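Long-range contacts in aspartate aminotransferase (Rhodobacter sphaeroides, PDB 3NRA), which probably catalyses the pyridoxal-phosphate-dependent transfer of an amino group from L-aspartate to 2-oxoglutarate, giving oxaloacetate and L-glutamate: residues V71-E76 with A287-A292; R40-S45 with F384-E389; L167-L172 with G202-L207; P345-A350 with T400-Y405. All coordinates share one frame; numbering follows the deposited sequence. Where two conformers were deposited one is given.

Contact 1 (V71-E76 with A287-A292)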
loop_
_atom_site.group_PDB
_atom_site.type_symbol
_atom_site.label_atom_id
_atom_site.label_comp_id
_atom_site.label_asym_id
_atom_site.label_seq_id
_atom_site.Cartn_x
_atom_site.Cartn_y
_atom_site.Cartn_z
ATOM N N VAL B 71 -16.437 10.310 7.742
ATOM C CA VAL B 71 -17.118 9.335 6.868
ATOM C C VAL B 71 -16.311 9.006 5.592
ATOM O O VAL B 71 -16.392 7.892 5.075
ATOM C CB VAL B 71 -18.551 9.823 6.488
ATOM C CG1 VAL B 71 -18.487 10.835 5.394
ATOM C CG2 VAL B 71 -19.438 8.636 6.101
ATOM N N GLN B 72 -15.505 9.959 5.109
ATOM C CA GLN B 72 -14.643 9.698 3.938
ATOM C C GLN B 72 -13.253 9.191 4.355
ATOM O O GLN B 72 -12.675 8.372 3.664
ATOM C CB GLN B 72 -14.509 10.933 3.052
ATOM C CG GLN B 72 -13.880 10.641 1.674
ATOM C CD GLN B 72 -14.739 9.713 0.838
ATOM O OE1 GLN B 72 -15.856 10.056 0.478
ATOM N NE2 GLN B 72 -14.228 8.516 0.555
ATOM N N ALA B 73 -12.738 9.712 5.468
ATOM C CA ALA B 73 -11.387 9.414 5.928
ATOM C C ALA B 73 -11.252 7.960 6.310
ATOM O O ALA B 73 -10.185 7.370 6.099
ATOM C CB ALA B 73 -11.027 10.296 7.130
ATOM N N TYR B 74 -12.328 7.393 6.905
ATOM C CA TYR B 74 -12.368 5.978 7.275
ATOM C C TYR B 74 -13.411 5.201 6.437
ATOM O O TYR B 74 -14.552 5.659 6.244
ATOM C CB TYR B 74 -12.660 5.829 8.779
ATOM C CG TYR B 74 -11.494 6.249 9.658
ATOM C CD1 TYR B 74 -11.304 7.584 10.017
ATOM C CD2 TYR B 74 -10.587 5.314 10.123
ATOM C CE1 TYR B 74 -10.208 7.968 10.825
ATOM C CE2 TYR B 74 -9.530 5.668 10.913
ATOM C CZ TYR B 74 -9.345 6.995 11.281
ATOM O OH TYR B 74 -8.267 7.315 12.064
ATOM N N THR B 75 -12.994 4.067 5.898
ATOM C CA THR B 75 -13.858 3.202 5.062
ATOM C C THR B 75 -13.593 1.780 5.466
ATOM O O THR B 75 -12.588 1.502 6.159
ATOM C CB THR B 75 -13.501 3.292 3.544
ATOM O OG1 THR B 75 -12.274 2.572 3.291
ATOM C CG2 THR B 75 -13.367 4.755 3.066
ATOM N N GLU B 76 -14.457 0.869 5.006
ATOM C CA GLU B 76 -14.212 -0.557 5.110
ATOM C C GLU B 76 -12.891 -0.847 4.445
ATOM O O GLU B 76 -12.508 -0.134 3.526
ATOM C CB GLU B 76 -15.353 -1.338 4.421
ATOM C CG GLU B 76 -16.646 -1.406 5.273
ATOM C CD GLU B 76 -17.824 -2.103 4.579
ATOM O OE1 GLU B 76 -17.597 -2.979 3.699
ATOM O OE2 GLU B 76 -18.999 -1.802 4.965
ATOM N N ALA B 287 -6.337 5.038 0.374
ATOM C CA ALA B 287 -6.504 6.312 1.111
ATOM C C ALA B 287 -7.972 6.753 1.080
ATOM O O ALA B 287 -8.582 6.873 -0.012
ATOM C CB ALA B 287 -5.607 7.405 0.531
ATOM N N GLY B 288 -8.552 6.929 2.274
ATOM C CA GLY B 288 -9.946 7.302 2.400
ATOM C C GLY B 288 -10.340 8.474 1.516
ATOM O O GLY B 288 -11.300 8.381 0.764
ATOM N N TYR B 289 -9.578 9.560 1.588
ATOM C CA TYR B 289 -9.908 10.756 0.833
ATOM C C TYR B 289 -9.749 10.529 -0.659
ATOM O O TYR B 289 -10.592 10.975 -1.452
ATOM C CB TYR B 289 -9.059 11.950 1.272
ATOM C CG TYR B 289 -9.301 12.425 2.717
ATOM C CD1 TYR B 289 -10.574 12.538 3.238
ATOM C CD2 TYR B 289 -8.242 12.806 3.525
ATOM C CE1 TYR B 289 -10.776 12.962 4.531
ATOM C CE2 TYR B 289 -8.445 13.262 4.820
ATOM C CZ TYR B 289 -9.695 13.315 5.320
ATOM O OH TYR B 289 -9.900 13.745 6.598
ATOM N N SER B 290 -8.691 9.803 -1.047
ATOM C CA SER B 290 -8.451 9.475 -2.469
ATOM C C SER B 290 -9.638 8.781 -3.077
ATOM O O SER B 290 -9.971 9.028 -4.231
ATOM C CB SER B 290 -7.202 8.592 -2.646
ATOM O OG SER B 290 -6.023 9.345 -2.510
ATOM N N GLN B 291 -10.287 7.909 -2.305
ATOM C CA GLN B 291 -11.363 7.065 -2.842
ATOM C C GLN B 291 -12.458 7.892 -3.512
ATOM O O GLN B 291 -12.932 7.535 -4.579
ATOM C CB GLN B 291 -11.942 6.175 -1.756
ATOM C CG GLN B 291 -11.039 4.992 -1.382
ATOM C CD GLN B 291 -11.690 4.074 -0.392
ATOM O OE1 GLN B 291 -12.838 3.687 -0.574
ATOM N NE2 GLN B 291 -10.966 3.724 0.692
ATOM N N ALA B 292 -12.757 9.061 -2.922
ATOM C CA ALA B 292 -13.760 9.970 -3.412
ATOM C C ALA B 292 -13.622 10.338 -4.885
ATOM O O ALA B 292 -14.633 10.620 -5.509
ATOM C CB ALA B 292 -13.786 11.315 -2.525
#
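Gln72 reaches from the end of helix 70-73 to the backbone of the facing short helix 288-291. Its NE2 donates to Gly288 O at 2.9 Å, with an N-H...O angle of 152°. The donor lies 34° out of the carbonyl plane. The chain bends at chi2 (64°), and the amide carbon CD lies against Ala292 CB at 3.8 Å. Gln72 CG meets the edge of the Tyr289 ring near its plane. Next to it, Ala73 CB touches Tyr289 CE1 at 3.7 Å. Thr75 and Gln291 meet tip to tip, where Gln291 NE2 donates to Thr75 OG1 over 3.1 Å. Gly288, without a side chain, lets the backbones come close, its CA 3.7 Å from Ala73 O.

Further bonds fix these groups. Thr75 OG1 also donates to Glu76 O in its own segment. Outside the segments, Gln291 is held at both ends of its amide, OE1 by Asp80 N and NE2 by Ala286 O as well. Gln72 OE1 accepts from Arg295 NH1. An alanine at Gln72 would probably leave Gly288 O and Arg295 without these amide partners and open a gap beside Ala292.

The second subunit adds its Tyr260 edge-to-face to Tyr289, and the contact is part of the dimer interface. Within the chain, Ile83 of helix 81-95 packs on Gln72 and Gln291, while helix 58-68 lies against Tyr289.

Contact 2 (R40-S45 with F384-E389)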
loop_
_atom_site.group_PDB
_atom_site.type_symbol
_atom_site.label_atom_id
_atom_site.label_comp_id
_atom_site.label_asym_id
_atom_site.label_seq_id
_atom_site.Cartn_x
_atom_site.Cartn_y
_atom_site.Cartn_z
ATOM N N ARG B 40 14.603 19.936 -25.406
ATOM C CA ARG B 40 13.910 19.806 -24.118
ATOM C C ARG B 40 13.978 18.351 -23.637
ATOM O O ARG B 40 13.629 17.459 -24.377
ATOM C CB ARG B 40 12.446 20.244 -24.231
ATOM C CG ARG B 40 11.681 20.251 -22.880
ATOM C CD ARG B 40 10.191 20.728 -23.051
ATOM N NE ARG B 40 10.095 22.108 -23.570
ATOM C CZ ARG B 40 10.121 23.233 -22.826
ATOM N NH1 ARG B 40 10.230 23.193 -21.483
ATOM N NH2 ARG B 40 10.039 24.421 -23.435
ATOM N N PRO B 41 14.464 18.119 -22.393
ATOM C CA PRO B 41 14.486 16.762 -21.859
ATOM C C PRO B 41 13.099 16.148 -21.792
ATOM O O PRO B 41 12.142 16.840 -21.467
ATOM C CB PRO B 41 15.022 16.948 -20.429
ATOM C CG PRO B 41 15.697 18.240 -20.428
ATOM C CD PRO B 41 15.121 19.079 -21.490
ATOM N N VAL B 42 13.000 14.862 -22.082
ATOM C CA VAL B 42 11.757 14.131 -21.924
ATOM C C VAL B 42 12.059 12.889 -21.155
ATOM O O VAL B 42 12.975 12.141 -21.496
ATOM C CB VAL B 42 11.119 13.776 -23.280
ATOM C CG1 VAL B 42 9.843 12.973 -23.075
ATOM C CG2 VAL B 42 10.805 15.075 -24.094
ATOM N N ASP B 43 11.319 12.685 -20.077
ATOM C CA ASP B 43 11.387 11.452 -19.297
ATOM C C ASP B 43 10.253 10.523 -19.748
ATOM O O ASP B 43 9.109 10.678 -19.321
ATOM C CB ASP B 43 11.249 11.792 -17.807
ATOM C CG ASP B 43 11.356 10.564 -16.907
ATOM O OD1 ASP B 43 11.360 9.405 -17.413
ATOM O OD2 ASP B 43 11.399 10.764 -15.693
ATOM N N PHE B 44 10.579 9.559 -20.613
ATOM C CA PHE B 44 9.585 8.600 -21.135
ATOM C C PHE B 44 9.366 7.415 -20.173
ATOM O O PHE B 44 8.677 6.439 -20.544
ATOM C CB PHE B 44 10.033 8.009 -22.495
ATOM C CG PHE B 44 10.003 8.961 -23.633
ATOM C CD1 PHE B 44 8.793 9.366 -24.190
ATOM C CD2 PHE B 44 11.182 9.352 -24.260
ATOM C CE1 PHE B 44 8.760 10.165 -25.292
ATOM C CE2 PHE B 44 11.143 10.204 -25.357
ATOM C CZ PHE B 44 9.921 10.593 -25.877
ATOM N N SER B 45 9.952 7.459 -18.964
ATOM C CA SER B 45 9.799 6.338 -18.024
ATOM C C SER B 45 8.379 6.239 -17.467
ATOM O O SER B 45 7.929 5.162 -17.143
ATOM C CB SER B 45 10.841 6.400 -16.886
ATOM O OG SER B 45 10.554 7.425 -15.965
ATOM N N PHE B 384 4.623 7.290 -23.973
ATOM C CA PHE B 384 4.440 8.465 -24.821
ATOM C C PHE B 384 3.250 9.357 -24.442
ATOM O O PHE B 384 2.886 10.255 -25.202
ATOM C CB PHE B 384 4.404 8.078 -26.336
ATOM C CG PHE B 384 3.251 7.193 -26.734
ATOM C CD1 PHE B 384 2.029 7.740 -27.121
ATOM C CD2 PHE B 384 3.416 5.813 -26.806
ATOM C CE1 PHE B 384 0.961 6.910 -27.536
ATOM C CE2 PHE B 384 2.389 4.997 -27.215
ATOM C CZ PHE B 384 1.139 5.556 -27.583
ATOM N N SER B 385 2.702 9.194 -23.244
ATOM C CA SER B 385 1.752 10.195 -22.720
ATOM C C SER B 385 2.539 11.411 -22.238
ATOM O O SER B 385 2.791 11.590 -21.040
ATOM C CB SER B 385 0.858 9.612 -21.635
ATOM O OG SER B 385 -0.148 10.536 -21.279
ATOM N N GLN B 386 2.943 12.226 -23.223
ATOM C CA GLN B 386 3.909 13.306 -23.060
ATOM C C GLN B 386 3.404 14.524 -23.795
ATOM O O GLN B 386 2.421 14.444 -24.567
ATOM C CB GLN B 386 5.257 12.921 -23.664
ATOM C CG GLN B 386 5.908 11.639 -23.081
ATOM C CD GLN B 386 6.284 11.777 -21.625
ATOM O OE1 GLN B 386 6.553 12.913 -21.116
ATOM N NE2 GLN B 386 6.298 10.632 -20.908
ATOM N N ASP B 387 4.086 15.650 -23.595
ATOM C CA ASP B 387 3.934 16.794 -24.482
ATOM C C ASP B 387 4.246 16.335 -25.919
ATOM O O ASP B 387 5.270 15.728 -26.146
ATOM C CB ASP B 387 4.870 17.930 -24.075
ATOM C CG ASP B 387 4.790 19.130 -25.030
ATOM O OD1 ASP B 387 3.923 20.012 -24.814
ATOM O OD2 ASP B 387 5.599 19.204 -25.987
ATOM N N HIS B 388 3.325 16.610 -26.853
ATOM C CA HIS B 388 3.402 16.109 -28.236
ATOM C C HIS B 388 4.692 16.526 -28.922
ATOM O O HIS B 388 5.418 15.705 -29.430
ATOM C CB HIS B 388 2.209 16.630 -29.058
ATOM C CG HIS B 388 2.089 16.020 -30.423
ATOM N ND1 HIS B 388 0.945 15.379 -30.849
ATOM C CD2 HIS B 388 2.954 15.969 -31.466
ATOM C CE1 HIS B 388 1.120 14.933 -32.080
ATOM N NE2 HIS B 388 2.324 15.287 -32.483
ATOM N N GLU B 389 4.938 17.813 -28.977
ATOM C CA GLU B 389 6.091 18.317 -29.704
ATOM C C GLU B 389 7.409 17.907 -29.037
ATOM O O GLU B 389 8.340 17.506 -29.722
ATOM C CB GLU B 389 6.001 19.830 -29.856
ATOM C CG GLU B 389 4.853 20.241 -30.800
ATOM C CD GLU B 389 4.864 21.711 -31.134
ATOM O OE1 GLU B 389 5.617 22.480 -30.461
ATOM O OE2 GLU B 389 4.137 22.108 -32.087
HETATM O O HOH W 1 8.938 13.798 -19.483
#
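Gln386 lays its side chain against Val42 and Phe44. The packing contacts come first. Gln386 CG lies 3.8 Å from Phe44 CD1, and the ring and amide planes stand 77° apart. Val42 CG1 is anti to its backbone N (chi1 178°). It sits over the centre of one face of the Phe44 ring, 3.6 Å above the plane. The same methyl makes a van der Waals contact with the amide oxygen, Gln386 OE1, at 3.8 Å.

The polar contacts centre on the Gln386 amide. A water lies 3.0 Å from Gln386 OE1, to which it can donate, and accepts from Asp43 N at 2.7 Å. Gln386 NE2 donates to Asn383 O and His46 O, and lies 3.2 Å from Asp43 O. Within 40-45, Asp43 OD1 takes Ser45 N at 2.9 Å, which makes an Asx turn, and Ser45 OG on its syn side.

A leucine in place of Gln386 would probably leave Asn383 O, His46 O and the water without their amide partner.

Strand 42-43 is here at the edge of the smaller sheet, with Ala390 and Ala394 of helix 388-404 against Val42. The chemistry implies a buried amide whose NE2 is held by backbone carbonyls and whose OE1 faces a water, while its aliphatic stem packs on Phe44.

Contact 3 (L167-L172 with G202-L207)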
loop_
_atom_site.group_PDB
_atom_site.type_symbol
_atom_site.label_atom_id
_atom_site.label_comp_id
_atom_site.label_asym_id
_atom_site.label_seq_id
_atom_site.Cartn_x
_atom_site.Cartn_y
_atom_site.Cartn_z
ATOM N N LEU B 167 0.854 -14.379 -28.494
ATOM C CA LEU B 167 1.096 -15.297 -27.374
ATOM C C LEU B 167 1.260 -16.726 -27.884
ATOM O O LEU B 167 0.500 -17.175 -28.749
ATOM C CB LEU B 167 -0.053 -15.253 -26.347
ATOM C CG LEU B 167 0.213 -15.963 -24.991
ATOM C CD1 LEU B 167 1.339 -15.287 -24.200
ATOM C CD2 LEU B 167 -1.048 -16.008 -24.142
ATOM N N ASP B 168 2.271 -17.417 -27.343
ATOM C CA ASP B 168 2.474 -18.840 -27.568
ATOM C C ASP B 168 1.476 -19.650 -26.725
ATOM O O ASP B 168 1.773 -20.022 -25.582
ATOM C CB ASP B 168 3.921 -19.214 -27.216
ATOM C CG ASP B 168 4.188 -20.700 -27.304
ATOM O OD1 ASP B 168 3.344 -21.456 -27.861
ATOM O OD2 ASP B 168 5.214 -21.139 -26.752
ATOM N N LEU B 169 0.321 -19.961 -27.318
ATOM C CA LEU B 169 -0.768 -20.628 -26.586
ATOM C C LEU B 169 -0.456 -22.083 -26.278
ATOM O O LEU B 169 -0.885 -22.604 -25.244
ATOM C CB LEU B 169 -2.094 -20.508 -27.337
ATOM C CG LEU B 169 -2.611 -19.038 -27.443
ATOM C CD1 LEU B 169 -3.562 -18.891 -28.632
ATOM C CD2 LEU B 169 -3.260 -18.555 -26.158
ATOM N N THR B 170 0.321 -22.728 -27.140
ATOM C CA THR B 170 0.830 -24.043 -26.834
ATOM C C THR B 170 1.745 -24.006 -25.595
ATOM O O THR B 170 1.658 -24.866 -24.735
ATOM C CB THR B 170 1.588 -24.656 -28.028
ATOM O OG1 THR B 170 0.886 -24.375 -29.257
ATOM C CG2 THR B 170 1.730 -26.174 -27.853
ATOM N N GLY B 171 2.588 -22.983 -25.499
ATOM C CA GLY B 171 3.414 -22.742 -24.312
ATOM C C GLY B 171 2.597 -22.543 -23.026
ATOM O O GLY B 171 2.964 -23.050 -21.979
ATOM N N LEU B 172 1.482 -21.821 -23.119
ATOM C CA LEU B 172 0.597 -21.625 -21.959
ATOM C C LEU B 172 0.006 -22.959 -21.517
ATOM O O LEU B 172 0.045 -23.302 -20.330
ATOM C CB LEU B 172 -0.523 -20.666 -22.294
ATOM C CG LEU B 172 -1.499 -20.342 -21.162
ATOM C CD1 LEU B 172 -0.730 -19.821 -19.902
ATOM C CD2 LEU B 172 -2.516 -19.324 -21.653
ATOM N N GLY B 202 -10.088 -16.113 -26.093
ATOM C CA GLY B 202 -10.940 -17.297 -26.075
ATOM C C GLY B 202 -10.172 -18.551 -25.697
ATOM O O GLY B 202 -10.627 -19.344 -24.875
ATOM N N GLN B 203 -8.977 -18.679 -26.250
ATOM C CA GLN B 203 -8.136 -19.833 -25.968
ATOM C C GLN B 203 -7.547 -19.759 -24.572
ATOM O O GLN B 203 -7.419 -20.777 -23.917
ATOM C CB GLN B 203 -7.024 -20.003 -27.029
ATOM C CG GLN B 203 -6.169 -21.344 -26.895
ATOM C CD GLN B 203 -6.973 -22.626 -27.176
ATOM O OE1 GLN B 203 -8.193 -22.590 -27.354
ATOM N NE2 GLN B 203 -6.275 -23.758 -27.227
ATOM N N ILE B 204 -7.219 -18.548 -24.109
ATOM C CA ILE B 204 -6.751 -18.377 -22.733
ATOM C C ILE B 204 -7.859 -18.787 -21.784
ATOM O O ILE B 204 -7.619 -19.507 -20.834
ATOM C CB ILE B 204 -6.312 -16.912 -22.414
ATOM C CG1 ILE B 204 -4.915 -16.614 -23.017
ATOM C CG2 ILE B 204 -6.279 -16.676 -20.886
ATOM C CD1 ILE B 204 -4.573 -15.137 -23.077
ATOM N N ALA B 205 -9.080 -18.330 -22.053
ATOM C CA ALA B 205 -10.214 -18.701 -21.242
ATOM C C ALA B 205 -10.431 -20.218 -21.234
ATOM O O ALA B 205 -10.657 -20.800 -20.172
ATOM C CB ALA B 205 -11.498 -17.976 -21.736
ATOM N N ALA B 206 -10.385 -20.840 -22.415
ATOM C CA ALA B 206 -10.619 -22.292 -22.547
ATOM C C ALA B 206 -9.526 -23.103 -21.852
ATOM O O ALA B 206 -9.815 -24.090 -21.166
ATOM C CB ALA B 206 -10.742 -22.704 -24.058
ATOM N N LEU B 207 -8.274 -22.680 -22.000
ATOM C CA LEU B 207 -7.156 -23.412 -21.363
ATOM C C LEU B 207 -7.244 -23.321 -19.836
ATOM O O LEU B 207 -7.127 -24.332 -19.147
ATOM C CB LEU B 207 -5.804 -22.906 -21.855
ATOM C CG LEU B 207 -5.417 -23.285 -23.291
ATOM C CD1 LEU B 207 -4.208 -22.458 -23.725
ATOM C CD2 LEU B 207 -5.159 -24.800 -23.452
HETATM O O HOH W 2 -3.185 -24.413 -26.992
#
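Ile204 stands at about a right angle to each of three leucines of the 167-172 segment. Its CG1 is anti to the carbonyl carbon (chi1 -77°) and meets Leu172 CD2 at 3.9 Å and Leu169 CD2 at 4.0 Å. Its CD1 goes on to Leu167 CD2 at 3.8 Å. One branched side chain thus touches three leucine methyls.

Leu207 lies one turn further along its helix and crosses Leu172 at a slant. Leu207 CD1 reaches Leu172 CD2 at 4.1 Å and also sits 3.7 Å from Leu169 O. One turn before Leu207, the aliphatic part of Gln203 is crossed obliquely by Leu169, with Leu169 CD1 4.0 Å from Gln203 CB. A water bridge from Gln203 NE2 to Leu169 O is doubtful, as it rests on one of two conformers. No direct hydrogen bond joins the two segments.

Helix 169-177 starts here. Asp168 is its N-cap, and Asp168 OD1 accepts from Gly171 N at 2.9 Å, met from above the carboxylate plane.

Leu167 and Leu172 both rest on Val153 of strand 149-154. On strand 128-133, Leu167 touches Val132 and Leu172 touches Ala130. Two helices packed side by side through aliphatic residues, against a mostly parallel seven-stranded sheet, are characteristic of the large domain of fold-type I aminotransferases.

Contact 4 (P345-A350 with T400-Y405)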
loop_
_atom_site.group_PDB
_atom_site.type_symbol
_atom_site.label_atom_id
_atom_site.label_comp_id
_atom_site.label_asym_id
_atom_site.label_seq_id
_atom_site.Cartn_x
_atom_site.Cartn_y
_atom_site.Cartn_z
ATOM N N PRO B 345 18.616 -1.657 -33.404
ATOM C CA PRO B 345 19.646 -2.452 -34.082
ATOM C C PRO B 345 20.893 -2.694 -33.268
ATOM O O PRO B 345 21.029 -2.192 -32.147
ATOM C CB PRO B 345 19.983 -1.615 -35.319
ATOM C CG PRO B 345 19.632 -0.244 -34.966
ATOM C CD PRO B 345 18.475 -0.321 -34.008
ATOM N N LYS B 346 21.789 -3.503 -33.820
ATOM C CA LYS B 346 23.125 -3.731 -33.243
ATOM C C LYS B 346 23.869 -2.400 -33.154
ATOM O O LYS B 346 23.973 -1.700 -34.144
ATOM C CB LYS B 346 23.903 -4.706 -34.143
ATOM C CG LYS B 346 25.249 -5.172 -33.603
ATOM C CD LYS B 346 26.064 -5.861 -34.702
ATOM N N LEU B 347 24.356 -2.048 -31.967
ATOM C CA LEU B 347 25.056 -0.800 -31.755
ATOM C C LEU B 347 26.456 -1.139 -31.339
ATOM O O LEU B 347 26.732 -2.277 -30.949
ATOM C CB LEU B 347 24.377 0.011 -30.664
ATOM C CG LEU B 347 22.891 0.338 -30.810
ATOM C CD1 LEU B 347 22.381 1.112 -29.559
ATOM C CD2 LEU B 347 22.610 1.127 -32.080
ATOM N N ALA B 348 27.332 -0.138 -31.354
ATOM C CA ALA B 348 28.738 -0.333 -30.971
ATOM C C ALA B 348 28.911 -0.318 -29.465
ATOM O O ALA B 348 29.997 -0.485 -28.993
ATOM C CB ALA B 348 29.610 0.725 -31.592
ATOM N N VAL B 349 27.818 -0.080 -28.725
ATOM C CA VAL B 349 27.807 -0.169 -27.262
ATOM C C VAL B 349 26.716 -1.160 -26.863
ATOM O O VAL B 349 25.784 -1.444 -27.665
ATOM C CB VAL B 349 27.522 1.237 -26.616
ATOM C CG1 VAL B 349 28.569 2.240 -27.041
ATOM C CG2 VAL B 349 26.134 1.735 -27.001
ATOM N N ALA B 350 26.804 -1.679 -25.637
ATOM C CA ALA B 350 25.792 -2.609 -25.129
ATOM C C ALA B 350 24.468 -1.850 -24.852
ATOM O O ALA B 350 24.474 -0.618 -24.671
ATOM C CB ALA B 350 26.292 -3.312 -23.873
ATOM N N THR B 400 18.799 9.789 -34.172
ATOM C CA THR B 400 20.114 10.415 -34.452
ATOM C C THR B 400 21.263 9.685 -33.687
ATOM O O THR B 400 22.292 9.325 -34.288
ATOM C CB THR B 400 20.127 11.906 -34.067
ATOM O OG1 THR B 400 19.132 12.603 -34.804
ATOM C CG2 THR B 400 21.508 12.547 -34.344
ATOM N N LEU B 401 21.041 9.410 -32.400
ATOM C CA LEU B 401 22.029 8.679 -31.592
ATOM C C LEU B 401 22.112 7.211 -31.946
ATOM O O LEU B 401 23.209 6.641 -31.928
ATOM C CB LEU B 401 21.782 8.854 -30.088
ATOM C CG LEU B 401 22.158 10.250 -29.547
ATOM C CD1 LEU B 401 22.099 10.315 -28.039
ATOM C CD2 LEU B 401 23.529 10.690 -30.032
ATOM N N VAL B 402 20.986 6.592 -32.298
ATOM C CA VAL B 402 21.038 5.240 -32.871
ATOM C C VAL B 402 21.939 5.207 -34.137
ATOM O O VAL B 402 22.747 4.304 -34.293
ATOM C CB VAL B 402 19.633 4.683 -33.151
ATOM C CG1 VAL B 402 19.704 3.413 -34.031
ATOM C CG2 VAL B 402 18.936 4.386 -31.836
ATOM N N GLU B 403 21.850 6.239 -34.976
ATOM C CA GLU B 403 22.712 6.326 -36.163
ATOM C C GLU B 403 24.164 6.538 -35.769
ATOM O O GLU B 403 25.060 5.887 -36.319
ATOM C CB GLU B 403 22.235 7.430 -37.116
ATOM C CG GLU B 403 20.786 7.151 -37.704
ATOM C CD GLU B 403 20.083 8.402 -38.296
ATOM O OE1 GLU B 403 20.722 9.492 -38.401
ATOM O OE2 GLU B 403 18.892 8.269 -38.683
ATOM N N ARG B 404 24.399 7.401 -34.780
ATOM C CA ARG B 404 25.772 7.729 -34.349
ATOM C C ARG B 404 26.507 6.503 -33.780
ATOM O O ARG B 404 27.723 6.379 -33.950
ATOM C CB ARG B 404 25.765 8.869 -33.305
ATOM C CG ARG B 404 27.139 9.539 -33.108
ATOM C CD ARG B 404 27.145 10.490 -31.929
ATOM N NE ARG B 404 26.365 11.683 -32.205
ATOM C CZ ARG B 404 26.240 12.725 -31.376
ATOM N NH1 ARG B 404 26.869 12.745 -30.204
ATOM N NH2 ARG B 404 25.467 13.757 -31.720
ATOM N N TYR B 405 25.760 5.604 -33.119
ATOM C CA TYR B 405 26.348 4.425 -32.422
ATOM C C TYR B 405 26.126 3.108 -33.162
ATOM O O TYR B 405 26.455 2.052 -32.646
ATOM C CB TYR B 405 25.775 4.305 -31.006
ATOM C CG TYR B 405 26.314 5.329 -30.076
ATOM C CD1 TYR B 405 27.516 5.114 -29.393
ATOM C CD2 TYR B 405 25.682 6.531 -29.914
ATOM C CE1 TYR B 405 28.036 6.068 -28.569
ATOM C CE2 TYR B 405 26.193 7.496 -29.084
ATOM C CZ TYR B 405 27.381 7.272 -28.423
ATOM O OH TYR B 405 27.875 8.234 -27.577
#
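The end of the C-terminal helix 388-404 is met here by the loop that leads into helix 351-362. Tyr405, the first residue to leave the helix, turns its carbonyl to that loop. Ala348 N donates to Tyr405 O at 2.7 Å with an N-H...O angle of 160°. The N-H approaches nearly along the C=O axis. Leu347 and Ala348 flank the same oxygen, with Leu347 CB at 3.5 Å and Ala348 CB at 3.6 Å from Tyr405 O.

Apolar contacts lie to both sides of this bond. Val349 CG1 touches the Tyr405 ring at CD1, 3.9 Å away, and the two side chains are set obliquely. Pro345 CG packs on Val402 CG1 at 3.8 Å. That methyl is anti to the Val402 backbone N (chi1 167°), and Leu347 CD2 comes to it at 4.2 Å.

Helix 351-362 backs the contact: Phe354 touches Leu347 and Val402, and Ile357 touches the Tyr405 side chain. Tyr405 OH is hydrogen-bonded to Gln361 OE1 and Arg33 N.

The contact therefore rests on one straight backbone bond within an aliphatic and aromatic setting. The bond gives the last carbonyl of the segment a partner beyond the helix. Across the two segments the side chains add van der Waals contact, while the Tyr405 hydroxyl bonds outside them.

Overall arrangement
Contact 2 closes the longest loop along the chain. Contact 1 is nested inside it, and contact 3 inside contact 1. Contact 4 comes after contacts 1 and 3 have closed, and its segments alternate with those of contact 2. Contacts 2 and 4 share helix 388-404 and lie on the same side of the chain's centre, their own centres about 21 Å apart. Contact 2 lies at the smaller sheet, contact 4 at the C-terminal end of that helix. Contact 3 uses helices 169-177 and 198-211, which lie against the seven-stranded sheet, its centre about 36 Å from that of contact 2. Contact 1, about 50 Å from contact 4 centre to centre, is part of the dimer interface.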